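Local coordinates for protein GDP-6-deoxy-D-mannose reductase (Pseudomonas aeruginosa, PDB 6X3B) that probably catalyses the NADPH-dependent reduction of GDP-4-dehydro-6-deoxy-D-mannose to GDP-D-rhamnose, a sugar donor for lipopolysaccharide O-antigen, at residues T96-I99 with N100-T104; S154-A157 with A158-L161. One frame throughout, in Å; residues are numbered along the deposited sequence.

Contact 1 of 2, residues T96-I99 with N100-T104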
ATOM      1  N   THR A  96     -10.657   3.005   9.704  1.00 18.80           N
ATOM      2  CA  THR A  96     -10.181   1.717   9.209  1.00 21.17           C
ATOM      3  C   THR A  96      -8.681   1.770   8.909  1.00 19.74           C
ATOM      4  O   THR A  96      -7.939   0.829   9.225  1.00 17.27           O
ATOM      5  CB  THR A  96     -11.006   1.299   7.992  1.00 21.25           C
ATOM      6  OG1 THR A  96     -12.272   0.816   8.458  1.00 20.79           O
ATOM      7  CG2 THR A  96     -10.314   0.181   7.193  1.00 21.98           C
ATOM      8  N   LEU A  97      -8.205   2.890   8.358  1.00 17.93           N
ATOM      9  CA  LEU A  97      -6.770   3.024   8.129  1.00 19.84           C
ATOM     10  C   LEU A  97      -6.008   3.065   9.442  1.00 21.67           C
ATOM     11  O   LEU A  97      -4.956   2.433   9.561  1.00 18.19           O
ATOM     12  CB  LEU A  97      -6.469   4.274   7.295  1.00 19.82           C
ATOM     13  CG  LEU A  97      -6.976   4.191   5.857  1.00 17.33           C
ATOM     14  CD1 LEU A  97      -6.835   5.573   5.212  1.00 22.62           C
ATOM     15  CD2 LEU A  97      -6.200   3.133   5.056  1.00 23.33           C
ATOM     16  N   GLN A  98      -6.533   3.792  10.444  1.00 21.78           N
ATOM     17  CA  GLN A  98      -5.872   3.860  11.743  1.00 18.58           C
ATOM     18  C   GLN A  98      -5.740   2.475  12.363  1.00 20.54           C
ATOM     19  O   GLN A  98      -4.659   2.094  12.825  1.00 18.29           O
ATOM     20  CB  GLN A  98      -6.636   4.794  12.701  1.00 19.21           C
ATOM     21  CG  GLN A  98      -6.725   6.283  12.254  1.00 22.17           C
ATOM     22  CD  GLN A  98      -5.392   7.001  12.336  1.00 31.35           C
ATOM     23  OE1 GLN A  98      -4.412   6.466  12.872  1.00 40.52           O
ATOM     24  NE2 GLN A  98      -5.333   8.208  11.786  1.00 34.72           N
ATOM     25  N   ILE A  99      -6.839   1.717  12.394  1.00 18.97           N
ATOM     26  CA  ILE A  99      -6.823   0.403  13.036  1.00 16.27           C
ATOM     27  C   ILE A  99      -5.932  -0.558  12.255  1.00 18.75           C
ATOM     28  O   ILE A  99      -5.069  -1.242  12.823  1.00 17.30           O
ATOM     29  CB  ILE A  99      -8.253  -0.158  13.153  1.00 19.71           C
ATOM     30  CG1 ILE A  99      -9.113   0.730  14.063  1.00 20.01           C
ATOM     31  CG2 ILE A  99      -8.203  -1.634  13.610  1.00 17.69           C
ATOM     32  CD1 ILE A  99     -10.565   0.268  14.187  1.00 26.39           C
ATOM     33  N   ASN A 100      -6.149  -0.641  10.944  1.00 16.03           N
ATOM     34  CA  ASN A 100      -5.506  -1.697  10.183  1.00 18.64           C
ATOM     35  C   ASN A 100      -4.063  -1.366   9.839  1.00 16.19           C
ATOM     36  O   ASN A 100      -3.227  -2.277   9.748  1.00 21.08           O
ATOM     37  CB  ASN A 100      -6.299  -2.001   8.924  1.00 16.31           C
ATOM     38  CG  ASN A 100      -7.615  -2.713   9.224  1.00 20.08           C
ATOM     39  OD1 ASN A 100      -7.891  -3.082  10.372  1.00 19.19           O
ATOM     40  ND2 ASN A 100      -8.432  -2.902   8.192  1.00 13.45           N
ATOM     41  N   LEU A 101      -3.730  -0.091   9.667  1.00 14.75           N
ATOM     42  CA  LEU A 101      -2.358   0.251   9.308  1.00 17.98           C
ATOM     43  C   LEU A 101      -1.584   0.771  10.509  1.00 18.10           C
ATOM     44  O   LEU A 101      -0.532   0.223  10.861  1.00 16.23           O
ATOM     45  CB  LEU A 101      -2.332   1.284   8.168  1.00 14.36           C
ATOM     46  CG  LEU A 101      -0.926   1.695   7.749  1.00 15.70           C
ATOM     47  CD1 LEU A 101      -0.174   0.472   7.202  1.00 16.95           C
ATOM     48  CD2 LEU A 101      -1.044   2.775   6.672  1.00 19.56           C
ATOM     49  N   LEU A 102      -2.083   1.838  11.143  1.00 17.13           N
ATOM     50  CA  LEU A 102      -1.390   2.361  12.314  1.00 19.99           C
ATOM     51  C   LEU A 102      -1.428   1.361  13.468  1.00 19.43           C
ATOM     52  O   LEU A 102      -0.486   1.294  14.259  1.00 20.37           O
ATOM     53  CB  LEU A 102      -1.988   3.709  12.725  1.00 19.27           C
ATOM     54  CG  LEU A 102      -1.451   4.910  11.921  1.00 23.21           C
ATOM     55  CD1 LEU A 102       0.061   5.019  12.097  1.00 23.27           C
ATOM     56  CD2 LEU A 102      -1.766   4.795  10.439  1.00 24.88           C
ATOM     57  N   GLY A 103      -2.503   0.579  13.577  1.00 18.60           N
ATOM     58  CA  GLY A 103      -2.540  -0.461  14.598  1.00 19.11           C
ATOM     59  C   GLY A 103      -1.487  -1.531  14.355  1.00 22.17           C
ATOM     60  O   GLY A 103      -0.842  -2.013  15.292  1.00 19.96           O
ATOM     61  N   THR A 104      -1.296  -1.912  13.094  1.00 18.43           N
ATOM     62  CA  THR A 104      -0.235  -2.858  12.773  1.00 21.36           C
ATOM     63  C   THR A 104       1.134  -2.272  13.094  1.00 16.53           C
ATOM     64  O   THR A 104       2.001  -2.956  13.660  1.00 16.65           O
ATOM     65  CB  THR A 104      -0.350  -3.255  11.309  1.00 18.41           C
ATOM     66  OG1 THR A 104      -1.577  -3.979  11.147  1.00 18.55           O
ATOM     67  CG2 THR A 104       0.852  -4.127  10.882  1.00 14.88           C
TER
HETATM   68  O   HOH W   1      -4.369  -4.087  12.686  1.00 21.45           O

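Contact 2 of 2, residues S154-A157 with A158-L161. With NDP (NADPH dihydro-nicotinamide-adenine-dinucleotide phosphate), chain E.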
ATOM      1  N   SER A 154      -6.374  -0.503   3.001  1.00 16.66           N
ATOM      2  CA  SER A 154      -5.657  -0.635   4.269  1.00 15.82           C
ATOM      3  C   SER A 154      -4.923  -1.966   4.378  1.00 14.29           C
ATOM      4  O   SER A 154      -3.837  -2.017   4.967  1.00 17.26           O
ATOM      5  CB  SER A 154      -6.628  -0.457   5.444  1.00 19.41           C
ATOM      6  OG  SER A 154      -7.402  -1.631   5.654  1.00 17.01           O
ATOM      7  N   LYS A 155      -5.463  -3.042   3.792  1.00 16.17           N
ATOM      8  CA  LYS A 155      -4.758  -4.321   3.834  1.00 19.08           C
ATOM      9  C   LYS A 155      -3.488  -4.281   2.987  1.00 16.73           C
ATOM     10  O   LYS A 155      -2.432  -4.745   3.422  1.00 16.60           O
ATOM     11  CB  LYS A 155      -5.662  -5.461   3.361  1.00 18.41           C
ATOM     12  CG  LYS A 155      -6.935  -5.645   4.147  1.00 17.98           C
ATOM     13  CD  LYS A 155      -6.669  -5.971   5.627  1.00 28.11           C
ATOM     14  CE  LYS A 155      -6.771  -7.459   5.870  1.00 26.55           C
ATOM     15  NZ  LYS A 155      -6.417  -7.796   7.262  1.00 23.71           N
ATOM     16  N   LEU A 156      -3.564  -3.713   1.784  1.00 17.84           N
ATOM     17  CA  LEU A 156      -2.376  -3.621   0.937  1.00 17.28           C
ATOM     18  C   LEU A 156      -1.329  -2.715   1.565  1.00 18.81           C
ATOM     19  O   LEU A 156      -0.122  -3.005   1.511  1.00 19.46           O
ATOM     20  CB  LEU A 156      -2.764  -3.095  -0.459  1.00 15.28           C
ATOM     21  CG  LEU A 156      -1.716  -3.173  -1.571  1.00 22.39           C
ATOM     22  CD1 LEU A 156      -1.313  -4.639  -1.772  1.00 18.32           C
ATOM     23  CD2 LEU A 156      -2.256  -2.565  -2.878  1.00 19.70           C
ATOM     24  N   ALA A 157      -1.767  -1.605   2.166  1.00 15.19           N
ATOM     25  CA  ALA A 157      -0.827  -0.723   2.840  1.00 16.26           C
ATOM     26  C   ALA A 157      -0.137  -1.451   3.999  1.00 20.74           C
ATOM     27  O   ALA A 157       1.077  -1.320   4.197  1.00 16.20           O
ATOM     28  CB  ALA A 157      -1.549   0.533   3.327  1.00 15.63           C
ATOM     29  N   ALA A 158      -0.890  -2.230   4.774  1.00 17.45           N
ATOM     30  CA  ALA A 158      -0.270  -2.929   5.901  1.00 15.66           C
ATOM     31  C   ALA A 158       0.667  -4.043   5.432  1.00 15.54           C
ATOM     32  O   ALA A 158       1.677  -4.315   6.085  1.00 19.64           O
ATOM     33  CB  ALA A 158      -1.357  -3.497   6.807  1.00 12.55           C
ATOM     34  N   GLU A 159       0.329  -4.717   4.327  1.00 14.62           N
ATOM     35  CA  GLU A 159       1.253  -5.662   3.696  1.00 21.09           C
ATOM     36  C   GLU A 159       2.606  -5.010   3.449  1.00 20.29           C
ATOM     37  O   GLU A 159       3.653  -5.541   3.838  1.00 15.71           O
ATOM     38  CB  GLU A 159       0.695  -6.142   2.351  1.00 23.00           C
ATOM     39  CG  GLU A 159      -0.430  -7.151   2.350  1.00 23.70           C
ATOM     40  CD  GLU A 159      -0.712  -7.642   0.929  1.00 24.40           C
ATOM     41  OE1 GLU A 159       0.172  -7.462   0.055  1.00 22.59           O
ATOM     42  OE2 GLU A 159      -1.786  -8.221   0.666  1.00 19.13           O
ATOM     43  N   SER A 160       2.592  -3.856   2.775  1.00 18.20           N
ATOM     44  CA  SER A 160       3.823  -3.140   2.438  1.00 15.47           C
ATOM     45  C   SER A 160       4.607  -2.784   3.691  1.00 16.65           C
ATOM     46  O   SER A 160       5.832  -2.985   3.760  1.00 17.37           O
ATOM     47  CB  SER A 160       3.481  -1.862   1.657  1.00 19.58           C
ATOM     48  OG  SER A 160       2.663  -2.163   0.558  1.00 31.60           O
ATOM     49  N   LEU A 161       3.908  -2.246   4.696  1.00 14.38           N
ATOM     50  CA  LEU A 161       4.539  -1.904   5.962  1.00 15.21           C
ATOM     51  C   LEU A 161       5.215  -3.123   6.586  1.00 18.48           C
ATOM     52  O   LEU A 161       6.410  -3.081   6.924  1.00 18.55           O
ATOM     53  CB  LEU A 161       3.499  -1.306   6.925  1.00 12.81           C
ATOM     54  CG  LEU A 161       4.044  -1.037   8.337  1.00 22.38           C
ATOM     55  CD1 LEU A 161       5.117   0.065   8.293  1.00 19.97           C
ATOM     56  CD2 LEU A 161       2.904  -0.664   9.314  1.00 19.09           C
TER
HETATM   57  PA  NDP E 401     -13.300 -10.256  12.964  1.00 21.80           P
HETATM   58  O1A NDP E 401     -13.815  -8.900  12.617  1.00 23.53           O
HETATM   59  O2A NDP E 401     -14.284 -11.351  13.206  1.00 22.50           O
HETATM   60  O5B NDP E 401     -12.310 -10.147  14.218  1.00 27.13           O
HETATM   61  C5B NDP E 401     -11.486  -8.966  14.360  1.00 20.47           C
HETATM   62  C4B NDP E 401     -10.659  -9.092  15.615  1.00 20.02           C
HETATM   63  O4B NDP E 401      -9.813  -7.922  15.751  1.00 22.91           O
HETATM   64  C3B NDP E 401     -11.445  -9.199  16.931  1.00 22.43           C
HETATM   65  O3B NDP E 401     -10.855 -10.159  17.799  1.00 22.16           O
HETATM   66  C2B NDP E 401     -11.363  -7.785  17.491  1.00 21.46           C
HETATM   67  O2B NDP E 401     -11.446  -7.804  18.914  1.00 26.18           O
HETATM   68  C1B NDP E 401      -9.966  -7.383  17.042  1.00 19.96           C
HETATM   69  N9A NDP E 401      -9.757  -5.943  16.980  1.00 21.41           N
HETATM   70  C8A NDP E 401     -10.441  -5.044  16.200  1.00 17.72           C
HETATM   71  N7A NDP E 401     -10.039  -3.809  16.359  1.00 19.45           N
HETATM   72  C5A NDP E 401      -9.027  -3.896  17.305  1.00 20.24           C
HETATM   73  C6A NDP E 401      -8.200  -2.930  17.904  1.00 22.50           C
HETATM   74  N6A NDP E 401      -8.297  -1.638  17.599  1.00 21.00           N
HETATM   75  N1A NDP E 401      -7.289  -3.346  18.815  1.00 22.93           N
HETATM   76  C2A NDP E 401      -7.229  -4.654  19.092  1.00 20.34           C
HETATM   77  N3A NDP E 401      -7.951  -5.654  18.595  1.00 21.88           N
HETATM   78  C4A NDP E 401      -8.844  -5.207  17.696  1.00 17.17           C
HETATM   79  O3  NDP E 401     -12.290 -10.734  11.816  1.00 26.26           O
HETATM   80  PN  NDP E 401     -12.139 -12.150  11.084  1.00 20.98           P
HETATM   81  O1N NDP E 401     -11.737 -13.167  12.099  1.00 20.71           O
HETATM   82  O2N NDP E 401     -13.367 -12.400  10.277  1.00 22.22           O
HETATM   83  O5D NDP E 401     -10.907 -11.863  10.101  1.00 23.08           O
HETATM   84  C5D NDP E 401      -9.573 -12.219  10.534  1.00 21.17           C
HETATM   85  C4D NDP E 401      -8.574 -11.675   9.543  1.00 20.26           C
HETATM   86  O4D NDP E 401      -8.817 -12.279   8.247  1.00 21.16           O
HETATM   87  C3D NDP E 401      -8.617 -10.157   9.320  1.00 22.64           C
HETATM   88  O3D NDP E 401      -7.309  -9.625   9.159  1.00 21.25           O
HETATM   89  C2D NDP E 401      -9.450 -10.047   8.045  1.00 23.21           C
HETATM   90  O2D NDP E 401      -9.197  -8.854   7.320  1.00 19.46           O
HETATM   91  C1D NDP E 401      -9.002 -11.283   7.272  1.00 21.46           C
HETATM   92  N1N NDP E 401     -10.031 -11.751   6.298  1.00 23.98           N
HETATM   93  C2N NDP E 401     -11.181 -12.360   6.723  1.00 20.99           C
HETATM   94  C3N NDP E 401     -12.061 -12.930   5.845  1.00 24.23           C
HETATM   95  C7N NDP E 401     -13.393 -13.332   6.351  1.00 32.54           C
HETATM   96  O7N NDP E 401     -14.240 -13.773   5.568  1.00 27.43           O
HETATM   97  N7N NDP E 401     -13.635 -13.207   7.648  1.00 26.16           N
HETATM   98  C4N NDP E 401     -11.631 -13.114   4.430  1.00 26.82           C
HETATM   99  C5N NDP E 401     -10.408 -12.375   4.078  1.00 25.21           C
HETATM  100  C6N NDP E 401      -9.838 -11.575   4.949  1.00 22.78           C
HETATM  101  P2B NDP E 401     -12.755  -7.015  19.437  1.00 31.55           P
HETATM  102  O1X NDP E 401     -12.714  -7.111  20.947  1.00 34.59           O
HETATM  103  O2X NDP E 401     -12.640  -5.585  18.952  1.00 43.01           O
HETATM  104  O3X NDP E 401     -13.960  -7.721  18.851  1.00 33.57           O

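Contact 1 of 2, residues T96-I99 with N100-T104
T96 and Q98 meet N100 and L102 within a single helix, 93-114, in a local contact over about two turns that lies mostly buried between the cofactor pocket and the second subunit. The stretch opens with an ordinary i+4 bond, N100 N to T96 O at 2.9 Å, but then widens. L97 O accepts L101 N at 2.8 Å and, weakly, L102 N, and G103 N reaches back five residues to Q98 O at 2.7 Å, nearly in line with the C=O. This is a pi-type turn. Glycine suits it: with no side chain, CA of G103 can lie 3.2 Å from I99 O, in a CA-H...O contact.

On one face T96 and N100 run alongside each other, the methyl CG2 of T96 lying 3.7 Å from ND2 of N100. N100 carries its CG beside the backbone N (chi1 -71°), which also brings OD1 to 3.6 Å from the CG2 branch of I99. OD1 of N100 accepts from the backbone N of Q83 and the hydroxyl of T96 pairs with Q83 NE2, while ND2 of N100 turns to the hydroxyl of S154. The buried amide of N100 thus has a partner at both its oxygen and its nitrogen. On the subunit face, the Q98 chain bends at chi2 (-70°) and lays OE1 3.5 Å from CG of L102; its amide end is hydrogen-bonded to Q98 of the second subunit.

T104 suits the next turn: its OG1 donates to N100 O, and one water donates both to that hydroxyl and to I99 O. L97, L101, L102 and Q98 pack on the second subunit, T96 and N100 face Q83 and S154, and I99 touches NADPH, which fits the helix-paired dimer interface of the extended short-chain dehydrogenase/reductase fold.

Contact 2 of 2, residues S154-A157 with A158-L161
L156 and E159, three residues apart on helix 150-169, cross at an angle: CD1 of the leucine reaches toward the carboxylate and stops 3.7 Å from OE1. L156 gets there by holding CG opposite its backbone N (chi1 -169°), whereas E159 keeps CG beside its own backbone N (chi1 -75°). This leaves CG of E159 3.3 Å from K155 O, and the extended chain carries the carboxylate outward. That carboxylate is held at both oxygens, OE1 in a salt bridge with R177 and OE2 in a hydrogen bond with S124, so a buried acid is probably well compensated.

K155 heads elsewhere. Bent at chi2 and chi3, it carries NZ to the nicotinamide-side ribose of NADPH, where it donates to O3D at 2.8 Å and to O2D at 3.0 Å. NZ also donates to the carbonyl oxygen of I123, and a lysine ammonium, on its long, flexible chain, can serve all three acceptors. Four residues after Y151, which also bonds to NADPH, K155 completes the YxxxK motif of the short-chain dehydrogenase/reductases.

The backbone beneath is regular alpha helix; E159 N binds K155 O at 2.9 Å and L161 N binds A157 O at 3.0 Å. S160 N binds L156 O at 3.1 Å, and S160 OG lies at a like distance from the same oxygen, beside the helix backbone. A157 and A158 keep two flanks slim: A157 meets A157 of the second subunit, and A158 rests on Y122. The helix is thus packed between strand 119-123, with strand 172-182 beside E159, and helix 93-114, to which L161 turns, while A157, L156, S160 and L161 also meet the partner subunit.

Contacts 1 and 2 lie on adjacent helices, 93-114 and 150-169, with centres about 9 Å apart. A probable hydrogen bond joins them, N100 ND2 to S154 OG at 3.0 Å, and nonpolar packing continues beside it: L97 CD2 approaches S154 CB at 3.6 Å, and L101 CD1 lies 3.6 Å from A158 CA, a close fit that the small alanine permits. They serve different ends of NADPH. The I99 side chain of contact 1 comes within about 4 Å of the adenine, while K155 of contact 2 holds the ribose next to the nicotinamide. Both contacts also meet the second subunit, so the paired helices join cofactor site and dimer interface.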